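Local coordinates for probable adhesion protein (PDB 6R3Z) that binds divalent metal ions such as ferrous iron, manganese and nickel, and probably delivers them to a transport system as its periplasmic solute-binding protein, at residues L218-I223 with S241-Y246. Residues are numbered along the deposited sequence; the frame is centred on the assembly and turned at random.
Sequences LDVKVI and SGVKLY
The ring of Y246 meets V222 through its CE1 corner, 3.8 Å from V222 CG1 in an oblique approach, while I223 O lies at the ring edge, near its plane. The ring stands on the side of the sheet that carries V222, and chi1 of -59°, CG anti to the carbonyl carbon, turns it toward that side chain. Helix 260-277 packs against the same ring through T271, R274 and A275, and the hydroxyl hydrogen-bonds E278; a tyrosine suits a buried place where ring packing and a polar tip are both served.

Two good backbone bonds hold the strands in parallel register: I223 N to K244 O, 2.9 Å, and Y246 N to I223 O, 2.9 Å, the latter close to straight at 169°. A third, K244 N to K221 O, is long and weak, where the pairing begins.

On the I223 side of the sheet, I223 CG2 touches L245 CD1 at 3.7 Å, and V243 CG1 lies 3.9 Å from the same methyl. I223, beta-branched and apolar, suits this buried strand position. The compact V243 packs both methyls against the strand on this side: CG1 on V222 C and I223 N, CG2 3.3 Å from V220 O. Helix 234-241 covers I223 and L245 through I237, V234 and Q238. K244 suits an exposed position, its extended chain leading the amine away; K221 NZ turns back to D219 OD2 at 2.8 Å, a salt bridge beside the Schellman motif that ends helix 205-217. G242, with positive phi, ends helix 234-241 and turns the chain into the second strand.

Together strand 220-226, helix 234-241 and strand 244-248 form a beta-alpha-beta crossover at one margin of the four-stranded parallel sheet in the C-terminal lobe of this two-lobed solute-binding fold.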
ATOM      1  N   LEU A 218       0.910  27.726  -4.855  1.00 24.24           N
ATOM      2  CA  LEU A 218       1.021  27.307  -3.450  1.00 25.22           C
ATOM      3  C   LEU A 218       2.445  27.050  -2.993  1.00 28.58           C
ATOM      4  O   LEU A 218       2.653  26.664  -1.831  1.00 27.94           O
ATOM      5  CB  LEU A 218       0.125  26.090  -3.166  1.00 25.19           C
ATOM      6  CG  LEU A 218      -1.363  26.288  -3.512  1.00 30.69           C
ATOM      7  CD1 LEU A 218      -2.162  25.053  -3.193  1.00 31.31           C
ATOM      8  CD2 LEU A 218      -1.963  27.538  -2.801  1.00 32.16           C
ATOM      9  N   ASP A 219       3.431  27.292  -3.890  1.00 25.49           N
ATOM     10  CA  ASP A 219       4.854  27.082  -3.616  1.00 25.56           C
ATOM     11  C   ASP A 219       5.127  25.652  -3.085  1.00 27.43           C
ATOM     12  O   ASP A 219       5.728  25.459  -2.021  1.00 27.08           O
ATOM     13  CB  ASP A 219       5.409  28.185  -2.684  1.00 28.01           C
ATOM     14  CG  ASP A 219       6.933  28.271  -2.632  1.00 42.74           C
ATOM     15  OD1 ASP A 219       7.602  27.771  -3.585  1.00 41.62           O
ATOM     16  OD2 ASP A 219       7.459  28.841  -1.652  1.00 53.15           O
ATOM     17  N   VAL A 220       4.640  24.640  -3.830  1.00 22.40           N
ATOM     18  CA  VAL A 220       4.869  23.236  -3.463  1.00 21.77           C
ATOM     19  C   VAL A 220       6.370  22.985  -3.646  1.00 26.23           C
ATOM     20  O   VAL A 220       6.949  23.427  -4.638  1.00 25.60           O
ATOM     21  CB  VAL A 220       3.967  22.267  -4.275  1.00 23.81           C
ATOM     22  CG1 VAL A 220       4.382  20.797  -4.098  1.00 23.53           C
ATOM     23  CG2 VAL A 220       2.501  22.457  -3.909  1.00 23.10           C
ATOM     24  N   LYS A 221       6.997  22.352  -2.658  1.00 24.07           N
ATOM     25  CA  LYS A 221       8.444  22.137  -2.640  1.00 24.31           C
ATOM     26  C   LYS A 221       8.884  20.847  -3.314  1.00 30.58           C
ATOM     27  O   LYS A 221       9.923  20.815  -3.990  1.00 31.88           O
ATOM     28  CB  LYS A 221       8.994  22.227  -1.201  1.00 26.62           C
ATOM     29  CG  LYS A 221       8.735  23.572  -0.494  1.00 33.39           C
ATOM     30  CD  LYS A 221       9.458  24.768  -1.135  1.00 40.90           C
ATOM     31  CE  LYS A 221       9.059  26.083  -0.511  1.00 38.64           C
ATOM     32  NZ  LYS A 221       9.709  27.238  -1.203  1.00 44.36           N
ATOM     33  N   VAL A 222       8.142  19.758  -3.066  1.00 25.97           N
ATOM     34  CA  VAL A 222       8.515  18.444  -3.588  1.00 24.45           C
ATOM     35  C   VAL A 222       7.321  17.727  -4.199  1.00 27.29           C
ATOM     36  O   VAL A 222       6.181  17.969  -3.797  1.00 24.86           O
ATOM     37  CB  VAL A 222       9.220  17.546  -2.519  1.00 27.35           C
ATOM     38  CG1 VAL A 222      10.415  18.250  -1.870  1.00 26.92           C
ATOM     39  CG2 VAL A 222       8.246  17.046  -1.454  1.00 27.08           C
ATOM     40  N   ILE A 223       7.605  16.819  -5.146  1.00 24.12           N
ATOM     41  CA  ILE A 223       6.610  15.940  -5.738  1.00 23.04           C
ATOM     42  C   ILE A 223       7.138  14.493  -5.652  1.00 26.27           C
ATOM     43  O   ILE A 223       8.303  14.238  -5.992  1.00 25.80           O
ATOM     44  CB  ILE A 223       6.119  16.354  -7.159  1.00 27.59           C
ATOM     45  CG1 ILE A 223       4.918  15.472  -7.620  1.00 27.79           C
ATOM     46  CG2 ILE A 223       7.274  16.355  -8.187  1.00 29.43           C
ATOM     47  CD1 ILE A 223       3.972  16.140  -8.652  1.00 33.54           C
ATOM     48  N   SER A 241       7.028  23.319 -13.384  1.00 38.24           N
ATOM     49  CA  SER A 241       6.798  23.803 -12.018  1.00 37.33           C
ATOM     50  C   SER A 241       8.072  24.158 -11.237  1.00 41.48           C
ATOM     51  O   SER A 241       8.008  24.990 -10.328  1.00 42.07           O
ATOM     52  CB  SER A 241       5.947  22.810 -11.231  1.00 39.67           C
ATOM     53  OG  SER A 241       6.673  21.617 -10.971  1.00 43.11           O
ATOM     54  N   GLY A 242       9.193  23.510 -11.562  1.00 36.79           N
ATOM     55  CA  GLY A 242      10.462  23.693 -10.856  1.00 37.05           C
ATOM     56  C   GLY A 242      10.513  22.937  -9.535  1.00 38.81           C
ATOM     57  O   GLY A 242      11.468  23.082  -8.760  1.00 39.09           O
ATOM     58  N   VAL A 243       9.478  22.116  -9.275  1.00 32.71           N
ATOM     59  CA  VAL A 243       9.320  21.322  -8.056  1.00 32.36           C
ATOM     60  C   VAL A 243      10.288  20.124  -8.090  1.00 35.80           C
ATOM     61  O   VAL A 243      10.357  19.432  -9.109  1.00 37.54           O
ATOM     62  CB  VAL A 243       7.820  20.924  -7.887  1.00 37.08           C
ATOM     63  CG1 VAL A 243       7.609  19.937  -6.765  1.00 37.80           C
ATOM     64  CG2 VAL A 243       6.948  22.155  -7.662  1.00 36.97           C
ATOM     65  N   LYS A 244      11.065  19.919  -6.999  1.00 29.23           N
ATOM     66  CA  LYS A 244      12.009  18.808  -6.861  1.00 28.66           C
ATOM     67  C   LYS A 244      11.265  17.464  -6.890  1.00 31.11           C
ATOM     68  O   LYS A 244      10.257  17.296  -6.205  1.00 30.73           O
ATOM     69  CB  LYS A 244      12.842  18.919  -5.565  1.00 31.00           C
ATOM     70  CG  LYS A 244      13.901  20.014  -5.584  1.00 41.39           C
ATOM     71  CD  LYS A 244      14.764  19.960  -4.319  1.00 53.41           C
ATOM     72  CE  LYS A 244      15.814  21.051  -4.286  1.00 59.22           C
ATOM     73  NZ  LYS A 244      16.600  21.022  -3.022  1.00 60.27           N
ATOM     74  N   LEU A 245      11.768  16.525  -7.684  1.00 27.76           N
ATOM     75  CA  LEU A 245      11.148  15.226  -7.870  1.00 28.01           C
ATOM     76  C   LEU A 245      11.847  14.084  -7.113  1.00 29.07           C
ATOM     77  O   LEU A 245      13.069  13.928  -7.185  1.00 27.72           O
ATOM     78  CB  LEU A 245      11.085  14.909  -9.384  1.00 29.70           C
ATOM     79  CG  LEU A 245      10.580  13.520  -9.794  1.00 35.77           C
ATOM     80  CD1 LEU A 245       9.094  13.410  -9.606  1.00 35.76           C
ATOM     81  CD2 LEU A 245      10.978  13.202 -11.235  1.00 41.67           C
ATOM     82  N   TYR A 246      11.035  13.277  -6.417  1.00 25.03           N
ATOM     83  CA  TYR A 246      11.431  12.055  -5.725  1.00 23.87           C
ATOM     84  C   TYR A 246      10.410  10.992  -6.154  1.00 27.38           C
ATOM     85  O   TYR A 246       9.343  11.348  -6.666  1.00 27.48           O
ATOM     86  CB  TYR A 246      11.435  12.239  -4.196  1.00 24.02           C
ATOM     87  CG  TYR A 246      12.371  13.331  -3.726  1.00 24.74           C
ATOM     88  CD1 TYR A 246      11.941  14.651  -3.636  1.00 26.65           C
ATOM     89  CD2 TYR A 246      13.682  13.044  -3.342  1.00 25.11           C
ATOM     90  CE1 TYR A 246      12.790  15.665  -3.199  1.00 27.21           C
ATOM     91  CE2 TYR A 246      14.545  14.057  -2.904  1.00 25.32           C
ATOM     92  CZ  TYR A 246      14.094  15.369  -2.851  1.00 29.56           C
ATOM     93  OH  TYR A 246      14.880  16.409  -2.420  1.00 31.33           O
TER